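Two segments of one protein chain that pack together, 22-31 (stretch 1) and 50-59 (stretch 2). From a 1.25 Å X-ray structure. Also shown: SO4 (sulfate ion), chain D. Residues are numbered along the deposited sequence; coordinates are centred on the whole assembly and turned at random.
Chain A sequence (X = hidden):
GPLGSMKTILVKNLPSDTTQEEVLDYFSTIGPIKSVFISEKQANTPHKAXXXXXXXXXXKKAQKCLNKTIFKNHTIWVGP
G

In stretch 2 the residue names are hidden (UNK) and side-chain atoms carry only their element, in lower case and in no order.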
# COMPACT_ATOMS: atom_id res chain seq x y z
N GLU A 22 -10.06 3.83 -2.97
CA GLU A 22 -9.07 4.87 -3.22
C GLU A 22 -7.67 4.29 -3.23
O GLU A 22 -6.84 4.66 -4.05
CB GLU A 22 -9.21 5.98 -2.18
CG GLU A 22 -10.43 6.83 -2.41
CD GLU A 22 -10.62 7.92 -1.37
OE1 GLU A 22 -10.52 7.63 -0.15
OE2 GLU A 22 -10.90 9.07 -1.77
N VAL A 23 -7.39 3.40 -2.28
CA VAL A 23 -6.12 2.69 -2.26
C VAL A 23 -5.95 1.89 -3.54
O VAL A 23 -4.90 1.92 -4.16
CB VAL A 23 -5.98 1.80 -0.99
CG1 VAL A 23 -4.68 0.99 -1.02
CG2 VAL A 23 -6.05 2.65 0.28
N LEU A 24 -6.99 1.15 -3.94
CA LEU A 24 -6.93 0.43 -5.20
C LEU A 24 -6.56 1.36 -6.36
O LEU A 24 -5.66 1.05 -7.15
CB LEU A 24 -8.29 -0.19 -5.51
CG LEU A 24 -8.40 -0.90 -6.87
CD1 LEU A 24 -7.73 -2.23 -6.78
CD2 LEU A 24 -9.84 -1.02 -7.28
N ASP A 25 -7.25 2.49 -6.46
CA ASP A 25 -7.02 3.39 -7.58
C ASP A 25 -5.57 3.91 -7.58
O ASP A 25 -4.90 3.92 -8.60
CB ASP A 25 -7.99 4.57 -7.54
CG ASP A 25 -9.43 4.18 -7.85
OD1 ASP A 25 -9.68 3.09 -8.42
OD2 ASP A 25 -10.32 5.00 -7.55
N TYR A 26 -5.09 4.35 -6.43
CA TYR A 26 -3.75 4.91 -6.34
C TYR A 26 -2.68 3.87 -6.66
O TYR A 26 -1.77 4.14 -7.42
CB TYR A 26 -3.54 5.47 -4.94
CG TYR A 26 -2.36 6.38 -4.74
CD1 TYR A 26 -2.46 7.74 -5.03
CD2 TYR A 26 -1.17 5.90 -4.22
CE1 TYR A 26 -1.39 8.58 -4.79
CE2 TYR A 26 -0.10 6.74 -3.99
CZ TYR A 26 -0.22 8.07 -4.28
OH TYR A 26 0.83 8.93 -4.05
N PHE A 27 -2.82 2.68 -6.09
CA PHE A 27 -1.78 1.67 -6.25
C PHE A 27 -1.86 0.92 -7.57
O PHE A 27 -0.85 0.40 -8.04
CB PHE A 27 -1.73 0.78 -5.00
CG PHE A 27 -1.08 1.47 -3.86
CD1 PHE A 27 -1.80 2.34 -3.05
CD2 PHE A 27 0.27 1.33 -3.64
CE1 PHE A 27 -1.17 3.02 -2.03
CE2 PHE A 27 0.90 2.01 -2.63
CZ PHE A 27 0.18 2.86 -1.84
N SER A 28 -3.03 0.94 -8.20
CA SER A 28 -3.20 0.32 -9.52
C SER A 28 -2.50 1.08 -10.64
O SER A 28 -2.47 0.62 -11.78
CB SER A 28 -4.68 0.19 -9.89
OG SER A 28 -5.36 -0.74 -9.07
N THR A 29 -1.95 2.25 -10.34
CA THR A 29 -1.13 2.93 -11.32
C THR A 29 0.08 2.09 -11.71
O THR A 29 0.59 2.21 -12.81
CB THR A 29 -0.61 4.29 -10.82
OG1 THR A 29 0.15 4.08 -9.62
CG2 THR A 29 -1.75 5.27 -10.60
N ILE A 30 0.52 1.23 -10.79
CA ILE A 30 1.71 0.42 -11.00
C ILE A 30 1.40 -0.93 -11.64
O ILE A 30 2.17 -1.43 -12.45
CB ILE A 30 2.46 0.20 -9.68
CG1 ILE A 30 2.71 1.54 -8.98
CG2 ILE A 30 3.77 -0.54 -9.91
CD1 ILE A 30 3.49 2.54 -9.79
N GLY A 31 0.27 -1.53 -11.27
CA GLY A 31 -0.10 -2.81 -11.82
C GLY A 31 -1.31 -3.38 -11.11
O GLY A 31 -1.83 -2.76 -10.18
N UNK A 50 -2.24 -2.64 3.75
CA UNK A 50 -1.48 -3.63 3.02
C UNK A 50 -2.12 -3.85 1.67
O UNK A 50 -3.33 -4.07 1.57
c UNK A 50 -1.41 -4.93 3.82
c UNK A 50 -0.66 -4.15 7.42
c UNK A 50 -1.33 -4.29 6.24
c UNK A 50 0.66 -4.47 7.49
c UNK A 50 0.66 -5.09 5.21
c UNK A 50 1.33 -4.94 6.39
c UNK A 50 -0.68 -4.78 5.12
N UNK A 51 -1.30 -3.74 0.63
CA UNK A 51 -1.75 -3.86 -0.74
C UNK A 51 -1.08 -5.08 -1.34
O UNK A 51 0.13 -5.22 -1.32
c UNK A 51 -1.36 -2.62 -1.56
c UNK A 51 -1.74 -2.83 -3.03
c UNK A 51 -2.03 -1.39 -0.98
N UNK A 52 -1.90 -5.99 -1.86
CA UNK A 52 -1.39 -7.22 -2.42
C UNK A 52 -1.48 -7.19 -3.95
O UNK A 52 -2.58 -7.22 -4.51
c UNK A 52 -2.16 -8.43 -1.90
c UNK A 52 -1.65 -9.70 -2.51
o UNK A 52 -2.01 -8.50 -0.47
N UNK A 53 -0.31 -7.13 -4.59
CA UNK A 53 -0.20 -7.12 -6.04
C UNK A 53 -0.30 -8.52 -6.61
O UNK A 53 -0.02 -9.51 -5.94
c UNK A 53 0.97 -2.19 -6.35
c UNK A 53 0.63 -2.86 -7.50
c UNK A 53 0.69 -4.25 -7.52
c UNK A 53 1.43 -4.27 -5.27
o UNK A 53 0.92 -0.82 -6.31
c UNK A 53 1.38 -2.90 -5.23
c UNK A 53 1.13 -6.49 -6.46
c UNK A 53 1.10 -4.97 -6.42
N UNK A 54 -0.71 -8.61 -7.86
CA UNK A 54 -0.76 -9.86 -8.57
C UNK A 54 0.65 -10.36 -8.85
O UNK A 54 0.92 -11.56 -8.80
c UNK A 54 -3.00 -10.32 -11.71
c UNK A 54 -3.74 -11.43 -12.38
c UNK A 54 -1.51 -9.61 -9.87
c UNK A 54 -2.06 -10.81 -10.59
n UNK A 54 -4.57 -12.17 -11.41
N UNK A 55 1.55 -9.44 -9.16
CA UNK A 55 2.90 -9.75 -9.62
C UNK A 55 3.96 -9.12 -8.73
O UNK A 55 3.88 -7.92 -8.44
n UNK A 55 1.32 -8.92 -12.70
o UNK A 55 1.86 -11.01 -12.11
c UNK A 55 3.08 -9.25 -11.06
c UNK A 55 2.03 -9.80 -12.01
N UNK A 56 4.97 -9.89 -8.32
CA UNK A 56 6.01 -9.34 -7.44
C UNK A 56 6.81 -8.22 -8.11
O UNK A 56 7.29 -7.30 -7.45
c UNK A 56 6.96 -10.42 -6.90
c UNK A 56 7.87 -9.85 -5.81
o UNK A 56 8.64 -12.07 -5.43
c UNK A 56 8.74 -10.87 -5.11
o UNK A 56 9.53 -10.46 -4.23
N UNK A 57 6.96 -8.29 -9.41
CA UNK A 57 7.66 -7.24 -10.14
C UNK A 57 7.01 -5.88 -9.90
O UNK A 57 7.68 -4.86 -9.75
c UNK A 57 8.46 -6.60 -12.44
o UNK A 57 9.19 -6.26 -14.68
c UNK A 57 8.60 -7.04 -13.89
c UNK A 57 7.68 -7.56 -11.63
o UNK A 57 8.15 -8.15 -14.23
N UNK A 58 5.69 -5.88 -9.81
CA UNK A 58 4.93 -4.66 -9.66
C UNK A 58 4.89 -4.20 -8.20
O UNK A 58 4.89 -3.00 -7.93
o UNK A 58 2.63 -5.09 -13.89
c UNK A 58 3.66 -4.62 -11.81
c UNK A 58 2.66 -5.37 -12.67
c UNK A 58 3.55 -4.83 -10.30
o UNK A 58 1.93 -6.23 -12.16
N UNK A 59 4.90 -5.14 -7.26
CA UNK A 59 4.97 -4.72 -5.86
C UNK A 59 6.32 -4.08 -5.58
O UNK A 59 6.38 -3.09 -4.85
o UNK A 59 5.58 -6.96 -5.13
c UNK A 59 4.71 -5.88 -4.90
S SO4 D . -2.98 -15.11 -10.72
O1 SO4 D . -3.96 -15.31 -11.79
O2 SO4 D . -3.52 -14.19 -9.73
O3 SO4 D . -2.70 -16.39 -10.09
O4 SO4 D . -1.76 -14.55 -11.29
O HOH W 1 1.45 -2.75 -15.04

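Position 50 carries one carbon followed by a six-carbon ring without a heteroatom, and its CA-to-CB bond points away from stretch 1; it is F50. At position 51 a single carbon bears two more, a beta-branched aliphatic group directed toward the helix. One terminal carbon lies 3.6 Å from V23 CG1 and over one face of the F27 ring, while the other is 4.1 Å from F27 CB. This is V51, with CG2 and CG1 respectively in these roles.

Position 52 has a carbon carrying one oxygen and one carbon, the pattern of T52, and in the alternation of the strand it lies out of reach of stretch 1. Position 53 again points toward it, with one carbon and then a six-carbon ring bearing an oxygen, which identifies Y53. Its OH donates a hydrogen bond to F27 O (2.8 Å from OH to O), and the same carbonyl accepts the backbone bond from I30 N (3.2 Å from N to O). The hydroxyl thus reaches a backbone carbonyl of stretch 1, and also lies near the plane of the F27 ring, at its edge. The ring itself packs against I30, with CE2 4.2 Å from I30 CB.

Position 54 shows four carbons in a row ending in nitrogen: K54, whose extended chain leads away from stretch 1 and whose NZ donates to sulfate O2 at 2.8 Å. Position 55 has two carbons, the second carrying one oxygen and one nitrogen, as in N55; it makes no contact with stretch 1. Positions 56 and 57 each have three carbons, the third bearing two oxygens. They are E56 and E57, both out of reach.

Position 58 has the same atoms but points toward stretch 1, its carboxylate carbon 3.9 Å from G31 CA: E58. N55 ND2 donates to E58 OE1 (2.8 Å), and a water donates to both E58 OE2 (2.9 Å) and I30 O (3.0 Å). Position 59, one carbon and one oxygen, is S59; it points away, and its OG donates to E56 O (2.9 Å).

The contact buries 350 Å² and changes character along its length. V23 and F27 pack on V51 where helix and strand cross at 52°, and Y53 adds a directed bond to this apolar core. Beyond it, I30 CG2 approaches E58 O (3.4 Å), and the absence of a side chain at G31 leaves room for the E58 carboxylate: an ideal CB there would lie 2.4 Å from E58 CD, a clash.

Stretch 2 (50-59) FVTYKNEEES
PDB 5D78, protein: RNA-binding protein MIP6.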